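Local coordinates for Uly1 (Catenovulum maritimum, PDB 7DRQ), which is a calcium-binding ulvan lyase of polysaccharide lyase family 24 and probably cleaves the algal polysaccharide ulvan by an elimination reaction, at residues Gly271-Arg279 against Gln290-Pro301; Phe349-His360 against Ser400-Ile409. All coordinates share one frame; numbering follows the deposited sequence.

Contact 1 of 2, residues Gly271-Arg279 against Gln290-Pro301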
loop_
_atom_site.group_PDB
_atom_site.type_symbol
_atom_site.label_atom_id
_atom_site.label_comp_id
_atom_site.label_asym_id
_atom_site.label_seq_id
_atom_site.Cartn_x
_atom_site.Cartn_y
_atom_site.Cartn_z
ATOM N N GLY A 271 17.858 -3.322 -6.466
ATOM C CA GLY A 271 17.927 -4.332 -7.509
ATOM C C GLY A 271 17.374 -5.696 -7.161
ATOM O O GLY A 271 17.636 -6.658 -7.897
ATOM N N LYS A 272 16.630 -5.830 -6.066
ATOM C CA LYS A 272 16.115 -7.130 -5.660
ATOM C C LYS A 272 14.704 -7.000 -5.108
ATOM O O LYS A 272 14.328 -5.981 -4.536
ATOM C CB LYS A 272 16.988 -7.795 -4.592
ATOM C CG LYS A 272 18.432 -8.013 -5.015
ATOM C CD LYS A 272 19.245 -8.700 -3.919
ATOM C CE LYS A 272 20.715 -8.777 -4.344
ATOM N NZ LYS A 272 21.551 -9.399 -3.290
ATOM N N ILE A 273 13.939 -8.065 -5.272
ATOM C CA ILE A 273 12.649 -8.197 -4.612
ATOM C C ILE A 273 12.894 -8.586 -3.160
ATOM O O ILE A 273 13.615 -9.549 -2.888
ATOM C CB ILE A 273 11.792 -9.243 -5.337
ATOM C CG1 ILE A 273 11.388 -8.717 -6.711
ATOM C CG2 ILE A 273 10.580 -9.598 -4.526
ATOM C CD1 ILE A 273 10.863 -9.802 -7.642
ATOM N N ARG A 274 12.334 -7.816 -2.221
ATOM C CA ARG A 274 12.536 -8.077 -0.795
ATOM C C ARG A 274 11.237 -7.839 -0.032
ATOM O O ARG A 274 10.250 -7.338 -0.575
ATOM C CB ARG A 274 13.658 -7.202 -0.199
ATOM C CG ARG A 274 14.747 -6.779 -1.179
ATOM C CD ARG A 274 15.867 -5.969 -0.510
ATOM N NE ARG A 274 16.896 -5.618 -1.489
ATOM C CZ ARG A 274 18.187 -5.939 -1.384
ATOM N NH1 ARG A 274 18.636 -6.597 -0.316
ATOM N NH2 ARG A 274 19.033 -5.590 -2.351
ATOM N N ILE A 275 11.234 -8.213 1.248
ATOM C CA ILE A 275 10.077 -7.997 2.109
ATOM C C ILE A 275 10.549 -7.626 3.511
ATOM O O ILE A 275 11.570 -8.127 3.995
ATOM C CB ILE A 275 9.169 -9.249 2.141
ATOM C CG1 ILE A 275 7.810 -8.930 2.780
ATOM C CG2 ILE A 275 9.890 -10.399 2.845
ATOM C CD1 ILE A 275 6.798 -10.092 2.694
ATOM N N GLY A 276 9.827 -6.713 4.142
ATOM C CA GLY A 276 9.982 -6.462 5.566
ATOM C C GLY A 276 8.615 -6.555 6.201
ATOM O O GLY A 276 7.615 -6.172 5.595
ATOM N N PHE A 277 8.566 -7.107 7.412
ATOM C CA PHE A 277 7.251 -7.302 8.005
ATOM C C PHE A 277 7.366 -7.483 9.510
ATOM O O PHE A 277 8.449 -7.705 10.056
ATOM C CB PHE A 277 6.518 -8.506 7.369
ATOM C CG PHE A 277 7.191 -9.832 7.589
ATOM C CD1 PHE A 277 8.144 -10.296 6.691
ATOM C CD2 PHE A 277 6.835 -10.644 8.669
ATOM C CE1 PHE A 277 8.759 -11.529 6.876
ATOM C CE2 PHE A 277 7.446 -11.893 8.860
ATOM C CZ PHE A 277 8.402 -12.333 7.958
ATOM N N GLN A 278 6.219 -7.351 10.171
ATOM C CA GLN A 278 6.031 -7.774 11.549
ATOM C C GLN A 278 4.963 -8.861 11.585
ATOM O O GLN A 278 4.221 -9.063 10.625
ATOM C CB GLN A 278 5.656 -6.576 12.449
ATOM C CG GLN A 278 6.675 -5.443 12.293
ATOM C CD GLN A 278 6.517 -4.325 13.312
ATOM O OE1 GLN A 278 5.677 -3.432 13.155
ATOM N NE2 GLN A 278 7.332 -4.363 14.360
ATOM N N ARG A 279 4.894 -9.572 12.700
ATOM C CA ARG A 279 4.073 -10.769 12.806
ATOM C C ARG A 279 2.969 -10.532 13.832
ATOM O O ARG A 279 3.191 -9.868 14.844
ATOM C CB ARG A 279 4.940 -11.975 13.210
ATOM C CG ARG A 279 4.150 -13.149 13.796
ATOM C CD ARG A 279 5.067 -14.315 14.200
ATOM N NE ARG A 279 5.961 -13.948 15.296
ATOM C CZ ARG A 279 7.073 -14.618 15.610
ATOM N NH1 ARG A 279 7.400 -15.698 14.918
ATOM N NH2 ARG A 279 7.822 -14.233 16.642
ATOM N N GLN A 290 0.938 -6.835 16.946
ATOM C CA GLN A 290 2.102 -7.441 16.299
ATOM C C GLN A 290 3.259 -7.640 17.276
ATOM O O GLN A 290 3.318 -7.056 18.365
ATOM C CB GLN A 290 2.566 -6.593 15.105
ATOM C CG GLN A 290 1.782 -6.799 13.808
ATOM C CD GLN A 290 0.467 -6.066 13.788
ATOM O OE1 GLN A 290 -0.562 -6.588 14.227
ATOM N NE2 GLN A 290 0.478 -4.833 13.261
ATOM N N ASP A 291 4.198 -8.480 16.852
ATOM C CA ASP A 291 5.456 -8.702 17.552
ATOM C C ASP A 291 6.553 -8.877 16.513
ATOM O O ASP A 291 6.292 -9.188 15.349
ATOM C CB ASP A 291 5.392 -9.941 18.484
ATOM C CG ASP A 291 5.391 -11.261 17.711
ATOM O OD1 ASP A 291 6.490 -11.793 17.454
ATOM O OD2 ASP A 291 4.294 -11.765 17.367
ATOM N N GLY A 292 7.790 -8.672 16.948
ATOM C CA GLY A 292 8.939 -8.948 16.118
ATOM C C GLY A 292 9.144 -7.959 14.989
ATOM O O GLY A 292 8.319 -7.061 14.767
HETATM N N MSE A 293 10.250 -8.110 14.285
HETATM C CA MSE A 293 10.533 -7.339 13.081
HETATM C C MSE A 293 11.360 -8.246 12.174
HETATM O O MSE A 293 12.335 -8.860 12.614
HETATM C CB MSE A 293 11.265 -6.042 13.423
HETATM C CG MSE A 293 11.501 -5.141 12.243
HETATM SE SE MSE A 293 12.278 -3.440 12.887
HETATM C CE MSE A 293 10.760 -2.687 13.818
ATOM N N PHE A 294 10.976 -8.336 10.906
ATOM C CA PHE A 294 11.498 -9.388 10.041
ATOM C C PHE A 294 11.833 -8.825 8.666
ATOM O O PHE A 294 11.241 -7.843 8.215
ATOM C CB PHE A 294 10.483 -10.531 9.920
ATOM C CG PHE A 294 10.007 -11.061 11.246
ATOM C CD1 PHE A 294 10.685 -12.086 11.885
ATOM C CD2 PHE A 294 8.892 -10.503 11.874
ATOM C CE1 PHE A 294 10.251 -12.565 13.129
ATOM C CE2 PHE A 294 8.463 -10.968 13.102
ATOM C CZ PHE A 294 9.139 -12.011 13.728
ATOM N N TYR A 295 12.768 -9.493 7.980
ATOM C CA TYR A 295 13.227 -9.025 6.677
ATOM C C TYR A 295 13.839 -10.191 5.922
ATOM O O TYR A 295 14.546 -11.017 6.511
ATOM C CB TYR A 295 14.254 -7.895 6.834
ATOM C CG TYR A 295 15.128 -7.604 5.623
ATOM C CD1 TYR A 295 14.648 -6.845 4.561
ATOM C CD2 TYR A 295 16.454 -8.018 5.586
ATOM C CE1 TYR A 295 15.455 -6.536 3.474
ATOM C CE2 TYR A 295 17.267 -7.742 4.498
ATOM C CZ TYR A 295 16.761 -7.000 3.445
ATOM O OH TYR A 295 17.572 -6.694 2.383
ATOM N N ALA A 296 13.571 -10.253 4.622
ATOM C CA ALA A 296 14.217 -11.235 3.766
ATOM C C ALA A 296 14.318 -10.651 2.368
ATOM O O ALA A 296 13.567 -9.742 2.007
ATOM C CB ALA A 296 13.452 -12.566 3.744
ATOM N N TYR A 297 15.239 -11.192 1.569
ATOM C CA TYR A 297 15.388 -10.721 0.199
ATOM C C TYR A 297 15.661 -11.913 -0.704
ATOM O O TYR A 297 16.129 -12.962 -0.255
ATOM C CB TYR A 297 16.505 -9.670 0.069
ATOM C CG TYR A 297 17.889 -10.215 0.351
ATOM C CD1 TYR A 297 18.661 -10.770 -0.665
ATOM C CD2 TYR A 297 18.419 -10.174 1.630
ATOM C CE1 TYR A 297 19.919 -11.272 -0.412
ATOM C CE2 TYR A 297 19.684 -10.685 1.896
ATOM C CZ TYR A 297 20.425 -11.226 0.872
ATOM O OH TYR A 297 21.680 -11.729 1.131
ATOM N N SER A 298 15.357 -11.743 -1.984
ATOM C CA SER A 298 15.550 -12.790 -2.977
ATOM C C SER A 298 16.677 -12.402 -3.925
ATOM O O SER A 298 16.727 -11.264 -4.406
ATOM C CB SER A 298 14.265 -13.035 -3.767
ATOM O OG SER A 298 14.529 -13.906 -4.863
ATOM N N ASP A 299 17.580 -13.341 -4.187
ATOM C CA ASP A 299 18.622 -13.148 -5.184
ATOM C C ASP A 299 18.166 -13.579 -6.573
ATOM O O ASP A 299 18.936 -13.478 -7.526
ATOM C CB ASP A 299 19.898 -13.897 -4.761
ATOM C CG ASP A 299 20.701 -13.122 -3.716
ATOM O OD1 ASP A 299 20.591 -11.881 -3.715
ATOM O OD2 ASP A 299 21.431 -13.729 -2.896
ATOM N N ASP A 300 16.920 -14.020 -6.697
ATOM C CA ASP A 300 16.323 -14.426 -7.960
ATOM C C ASP A 300 15.626 -13.221 -8.581
ATOM O O ASP A 300 14.776 -12.601 -7.918
ATOM C CB ASP A 300 15.332 -15.560 -7.683
ATOM C CG ASP A 300 14.607 -16.082 -8.914
ATOM O OD1 ASP A 300 14.734 -15.549 -10.036
ATOM O OD2 ASP A 300 13.866 -17.069 -8.730
ATOM N N PRO A 301 15.954 -12.836 -9.820
ATOM C CA PRO A 301 15.278 -11.667 -10.417
ATOM C C PRO A 301 13.772 -11.837 -10.514
ATOM O O PRO A 301 13.047 -10.834 -10.517
ATOM C CB PRO A 301 15.915 -11.535 -11.810
ATOM C CG PRO A 301 16.870 -12.652 -11.964
ATOM C CD PRO A 301 16.962 -13.449 -10.701
HETATM O O HOH W 1 15.313 -10.391 -6.593
HETATM O O HOH W 2 2.993 -3.665 12.183
#

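Contact 2 of 2, residues Phe349-His360 against Ser400-Ile409. With CA (calcium ion), chain D.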
loop_
_atom_site.group_PDB
_atom_site.type_symbol
_atom_site.label_atom_id
_atom_site.label_comp_id
_atom_site.label_asym_id
_atom_site.label_seq_id
_atom_site.Cartn_x
_atom_site.Cartn_y
_atom_site.Cartn_z
ATOM N N PHE A 349 5.416 0.720 10.748
ATOM C CA PHE A 349 6.542 -0.093 10.310
ATOM C C PHE A 349 6.859 0.192 8.850
ATOM O O PHE A 349 5.956 0.280 8.012
ATOM C CB PHE A 349 6.260 -1.584 10.482
ATOM C CG PHE A 349 7.314 -2.447 9.870
ATOM C CD1 PHE A 349 8.547 -2.589 10.490
ATOM C CD2 PHE A 349 7.108 -3.068 8.638
ATOM C CE1 PHE A 349 9.543 -3.383 9.914
ATOM C CE2 PHE A 349 8.104 -3.846 8.057
ATOM C CZ PHE A 349 9.316 -4.008 8.695
ATOM N N ASP A 350 8.147 0.331 8.547
ATOM C CA ASP A 350 8.568 0.472 7.159
ATOM C C ASP A 350 10.038 0.098 7.070
ATOM O O ASP A 350 10.721 -0.046 8.086
ATOM C CB ASP A 350 8.320 1.892 6.634
ATOM C CG ASP A 350 8.246 1.946 5.113
ATOM O OD1 ASP A 350 8.140 0.873 4.476
ATOM O OD2 ASP A 350 8.300 3.064 4.560
ATOM N N TRP A 351 10.521 -0.045 5.833
ATOM C CA TRP A 351 11.893 -0.464 5.585
ATOM C C TRP A 351 12.295 -0.013 4.185
ATOM O O TRP A 351 11.449 0.280 3.339
ATOM C CB TRP A 351 12.046 -1.985 5.720
ATOM C CG TRP A 351 11.253 -2.689 4.691
ATOM C CD1 TRP A 351 9.924 -2.995 4.744
ATOM C CD2 TRP A 351 11.720 -3.124 3.414
ATOM N NE1 TRP A 351 9.539 -3.617 3.577
ATOM C CE2 TRP A 351 10.624 -3.707 2.745
ATOM C CE3 TRP A 351 12.962 -3.078 2.770
ATOM C CZ2 TRP A 351 10.733 -4.249 1.460
ATOM C CZ3 TRP A 351 13.071 -3.611 1.493
ATOM C CH2 TRP A 351 11.960 -4.191 0.850
ATOM N N THR A 352 13.600 0.011 3.945
ATOM C CA THR A 352 14.117 0.237 2.601
ATOM C C THR A 352 15.540 -0.297 2.558
ATOM O O THR A 352 16.139 -0.601 3.593
ATOM C CB THR A 352 14.059 1.724 2.215
ATOM O OG1 THR A 352 14.410 1.876 0.834
ATOM C CG2 THR A 352 15.032 2.524 3.068
ATOM N N VAL A 353 16.057 -0.459 1.343
ATOM C CA VAL A 353 17.466 -0.742 1.113
ATOM C C VAL A 353 17.950 0.251 0.070
ATOM O O VAL A 353 17.332 0.380 -0.991
ATOM C CB VAL A 353 17.715 -2.196 0.638
ATOM C CG1 VAL A 353 19.222 -2.438 0.438
ATOM C CG2 VAL A 353 17.128 -3.200 1.625
ATOM N N THR A 354 19.031 0.966 0.375
ATOM C CA THR A 354 19.546 1.965 -0.557
ATOM C C THR A 354 20.297 1.300 -1.709
ATOM O O THR A 354 20.612 0.109 -1.683
ATOM C CB THR A 354 20.510 2.925 0.130
ATOM O OG1 THR A 354 21.723 2.210 0.419
ATOM C CG2 THR A 354 19.911 3.488 1.433
ATOM N N GLU A 355 20.611 2.106 -2.726
ATOM C CA GLU A 355 21.404 1.641 -3.859
ATOM C C GLU A 355 22.814 1.210 -3.467
ATOM O O GLU A 355 23.521 0.642 -4.312
ATOM C CB GLU A 355 21.483 2.738 -4.935
ATOM C CG GLU A 355 22.414 3.877 -4.557
ATOM C CD GLU A 355 22.564 4.915 -5.658
ATOM O OE1 GLU A 355 21.742 4.918 -6.597
ATOM O OE2 GLU A 355 23.511 5.721 -5.578
ATOM N N ASN A 356 23.244 1.464 -2.231
ATOM C CA ASN A 356 24.527 0.983 -1.734
ATOM C C ASN A 356 24.367 -0.170 -0.754
ATOM O O ASN A 356 25.332 -0.546 -0.077
ATOM C CB ASN A 356 25.299 2.131 -1.087
ATOM C CG ASN A 356 25.606 3.215 -2.077
ATOM O OD1 ASN A 356 25.838 2.921 -3.232
ATOM N ND2 ASN A 356 25.558 4.482 -1.643
ATOM N N GLY A 357 23.179 -0.754 -0.686
ATOM C CA GLY A 357 22.991 -1.941 0.124
ATOM C C GLY A 357 22.747 -1.667 1.584
ATOM O O GLY A 357 22.699 -2.623 2.364
ATOM N N ASP A 358 22.611 -0.395 1.979
ATOM C CA ASP A 358 22.275 -0.063 3.361
ATOM C C ASP A 358 20.854 -0.503 3.666
ATOM O O ASP A 358 19.912 -0.123 2.970
ATOM C CB ASP A 358 22.395 1.444 3.623
ATOM C CG ASP A 358 23.664 2.047 3.058
ATOM O OD1 ASP A 358 24.762 1.662 3.519
ATOM O OD2 ASP A 358 23.562 2.914 2.157
ATOM N N LEU A 359 20.696 -1.280 4.725
ATOM C CA LEU A 359 19.398 -1.791 5.140
ATOM C C LEU A 359 18.867 -0.933 6.282
ATOM O O LEU A 359 19.581 -0.693 7.256
ATOM C CB LEU A 359 19.513 -3.247 5.584
ATOM C CG LEU A 359 18.340 -3.816 6.381
ATOM C CD1 LEU A 359 17.126 -3.925 5.492
ATOM C CD2 LEU A 359 18.704 -5.175 6.994
ATOM N N HIS A 360 17.609 -0.504 6.170
ATOM C CA HIS A 360 16.979 0.382 7.142
ATOM C C HIS A 360 15.566 -0.099 7.428
ATOM O O HIS A 360 14.811 -0.372 6.491
ATOM C CB HIS A 360 16.930 1.824 6.617
ATOM C CG HIS A 360 18.277 2.451 6.483
ATOM N ND1 HIS A 360 18.855 3.188 7.492
ATOM C CD2 HIS A 360 19.175 2.427 5.471
ATOM C CE1 HIS A 360 20.054 3.587 7.113
ATOM N NE2 HIS A 360 20.266 3.152 5.884
ATOM N N SER A 400 6.750 7.577 10.059
ATOM C CA SER A 400 6.080 6.302 9.815
ATOM C C SER A 400 6.513 5.611 8.530
ATOM O O SER A 400 6.157 4.444 8.328
ATOM C CB SER A 400 4.557 6.504 9.790
ATOM O OG SER A 400 4.183 7.305 8.683
ATOM N N GLN A 401 7.267 6.286 7.662
ATOM C CA GLN A 401 7.703 5.690 6.408
ATOM C C GLN A 401 9.124 6.135 6.092
ATOM O O GLN A 401 9.580 7.184 6.552
ATOM C CB GLN A 401 6.728 6.046 5.264
ATOM C CG GLN A 401 5.494 5.137 5.304
ATOM C CD GLN A 401 4.523 5.353 4.167
ATOM O OE1 GLN A 401 4.744 4.893 3.043
ATOM N NE2 GLN A 401 3.419 6.031 4.459
ATOM N N LEU A 402 9.835 5.307 5.327
ATOM C CA LEU A 402 11.179 5.623 4.856
ATOM C C LEU A 402 11.230 5.491 3.342
ATOM O O LEU A 402 10.599 4.600 2.764
ATOM C CB LEU A 402 12.244 4.700 5.472
ATOM C CG LEU A 402 13.001 5.032 6.755
ATOM C CD1 LEU A 402 14.187 4.063 6.871
ATOM C CD2 LEU A 402 13.462 6.490 6.805
ATOM N N TYR A 403 12.000 6.366 2.704
ATOM C CA TYR A 403 12.181 6.368 1.264
ATOM C C TYR A 403 13.674 6.394 0.944
ATOM O O TYR A 403 14.515 6.634 1.819
ATOM C CB TYR A 403 11.461 7.573 0.640
ATOM C CG TYR A 403 10.030 7.649 1.095
ATOM C CD1 TYR A 403 9.053 6.868 0.485
ATOM C CD2 TYR A 403 9.651 8.468 2.156
ATOM C CE1 TYR A 403 7.745 6.915 0.901
ATOM C CE2 TYR A 403 8.336 8.521 2.576
ATOM C CZ TYR A 403 7.391 7.738 1.947
ATOM O OH TYR A 403 6.074 7.787 2.347
ATOM N N THR A 404 14.012 6.160 -0.325
ATOM C CA THR A 404 15.421 6.183 -0.690
ATOM C C THR A 404 15.597 6.661 -2.121
ATOM O O THR A 404 14.741 6.443 -2.986
ATOM C CB THR A 404 16.093 4.806 -0.500
ATOM O OG1 THR A 404 17.518 4.958 -0.565
ATOM C CG2 THR A 404 15.631 3.782 -1.565
ATOM N N ALA A 405 16.715 7.344 -2.347
ATOM C CA ALA A 405 17.134 7.744 -3.679
ATOM C C ALA A 405 18.613 8.062 -3.598
ATOM O O ALA A 405 19.070 8.637 -2.607
ATOM C CB ALA A 405 16.347 8.955 -4.210
ATOM N N GLY A 406 19.357 7.665 -4.627
ATOM C CA GLY A 406 20.794 7.865 -4.590
ATOM C C GLY A 406 21.389 7.219 -3.361
ATOM O O GLY A 406 20.966 6.141 -2.934
ATOM N N GLU A 407 22.358 7.895 -2.749
ATOM C CA GLU A 407 22.987 7.324 -1.567
ATOM C C GLU A 407 22.203 7.576 -0.285
ATOM O O GLU A 407 22.690 7.212 0.794
ATOM C CB GLU A 407 24.405 7.880 -1.412
ATOM C CG GLU A 407 24.460 9.357 -1.087
ATOM C CD GLU A 407 25.854 9.810 -0.678
ATOM O OE1 GLU A 407 26.779 8.976 -0.649
ATOM O OE2 GLU A 407 26.023 11.001 -0.367
ATOM N N ASN A 408 21.014 8.176 -0.358
ATOM C CA ASN A 408 20.336 8.686 0.826
ATOM C C ASN A 408 19.070 7.909 1.163
ATOM O O ASN A 408 18.488 7.212 0.329
ATOM C CB ASN A 408 19.961 10.163 0.641
ATOM C CG ASN A 408 21.171 11.036 0.439
ATOM O OD1 ASN A 408 22.140 10.947 1.191
ATOM N ND2 ASN A 408 21.132 11.870 -0.588
ATOM N N ILE A 409 18.641 8.063 2.417
ATOM C CA ILE A 409 17.283 7.733 2.820
ATOM C C ILE A 409 16.586 9.028 3.222
ATOM O O ILE A 409 17.225 10.032 3.548
ATOM C CB ILE A 409 17.225 6.704 3.974
ATOM C CG1 ILE A 409 17.993 7.226 5.195
ATOM C CG2 ILE A 409 17.742 5.344 3.499
ATOM C CD1 ILE A 409 17.884 6.296 6.439
HETATM CA CA CA D . 27.775 2.246 -4.583
HETATM O O HOH W 3 4.165 2.585 8.049
HETATM O O HOH W 4 7.015 3.539 2.262
HETATM O O HOH W 5 18.910 4.509 -2.928
HETATM O O HOH W 6 18.523 6.167 -6.887
HETATM O O HOH W 7 25.871 1.233 -5.835
HETATM O O HOH W 8 24.555 5.081 0.964
HETATM O O HOH W 9 28.717 2.212 -2.181
HETATM O O HOH W 10 28.509 4.532 -4.139
#

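Contact 1 of 2, residues Gly271-Arg279 against Gln290-Pro301
Phe294 lays its CB over one face of the Phe277 ring, a CH-pi contact with CB 3.4 Å from CZ of Phe277. The two rings are nearly parallel, with planes at 16°, but slid so far apart that they barely overlap. CG of Phe277 sits between its backbone N and carbonyl carbon (chi1 63°), which turns the ring toward Phe294. Phe294 CZ stands over the centre of the Arg279 guanidinium, 3.8 Å from Arg279 CZ. Arg279 also holds Asp291 side-on. Arg279 NE and NH2 both donate to Asp291 OD1, at 3.1 and 2.9 Å, in the guanidinium plane and on the syn lone pair. Cutting Arg279 back to an alanine removes this double grip and is likely to leave the Asp291 carboxylate without its mate and the Phe294 ring without the guanidinium packed on its CZ. On the other face of the sheet, Arg274 NH1 donates to Tyr295 OH at 2.9 Å, with guanidinium and ring almost coplanar. NE of Arg274 is held by Ala269 O. Near the hairpin's open end, Lys272 NZ and Asp299 OD1 form a salt bridge of 2.7 Å, and Lys308 also binds Asp299. Antiparallel backbone bonds run on both sides of a beta bulge, which shifts the register by one residue between Phe277 and Arg279. This is a bulged beta hairpin, consistent with a blade of the beta-propeller fold.

Contact 2 of 2, residues Phe349-His360 against Ser400-Ile409
Asp350 OD2 is gripped by Leu402 N, at 2.8 Å, and by a water that also donates to Gln401 OE1. The amide bond is fairly straight (166°) and meets the carboxylate on its anti side, somewhat out of plane. It is the single direct hydrogen bond between the segments. CG of Asp350 lies anti to the backbone N (chi1 -159°), and this carries the carboxylate across to Gln401 and Leu402. The other oxygen, OD1, forms a salt bridge with Lys267. Further along, the contact is mostly methyl groups. Thr352 OG1 lies 3.3 Å from Thr404 CG2, and Thr352 CG2 faces Ile409 CG2. Thr354 CG2 touches both Thr404 OG1 and Ile409 CG2, at 3.4 and 3.5 Å. Thr354 OG1 donates to Asp358 OD2 within its own segment, just past the type I turn. Ile409 also places CD1 over one face of the His360 ring, a CH-pi contact 3.6 Å from the ring centroid. His380 and Gly427 take the two ring nitrogens. Leu402 CD1 packs against His360 CB at 3.5 Å. At the turns, one water joins Glu355 N, Thr404 OG1 and Gly406 O. Another joins Asn356 ND2 and Asp358 OD2 to Glu407 O. Asn356 OD1 binds a calcium ion at 2.5 Å, and three waters also bind that ion. The strands 350-353 and 403-405 belong to different sheets, consistent with two neighbouring propeller blades. With one direct bond, a methyl-lined middle and water at both ends, these two segments meet mainly through side chains and bridging waters, with no backbone-to-backbone hydrogen bond between them.

Contact 1 closes before contact 2 opens along the chain, and their centres lie about 13 Å apart. Contact 1 is a hairpin of strands 272-280 and 290-298 within a larger antiparallel sheet. Contact 2 joins the next two sheets, through strand 350-353 of one and strand 403-405 of the other. The two contacts touch directly. Phe349 packs on Gly276 and Gln278, and Trp351 packs on Gly276, while its NE1 hydrogen-bonds to Lys265 O. Three sheets in chain order are thus connected side by side, as expected for successive blades of a beta-propeller. Segment 349-360 is common to both joins, since it packs on the hairpin and on segment 400-409.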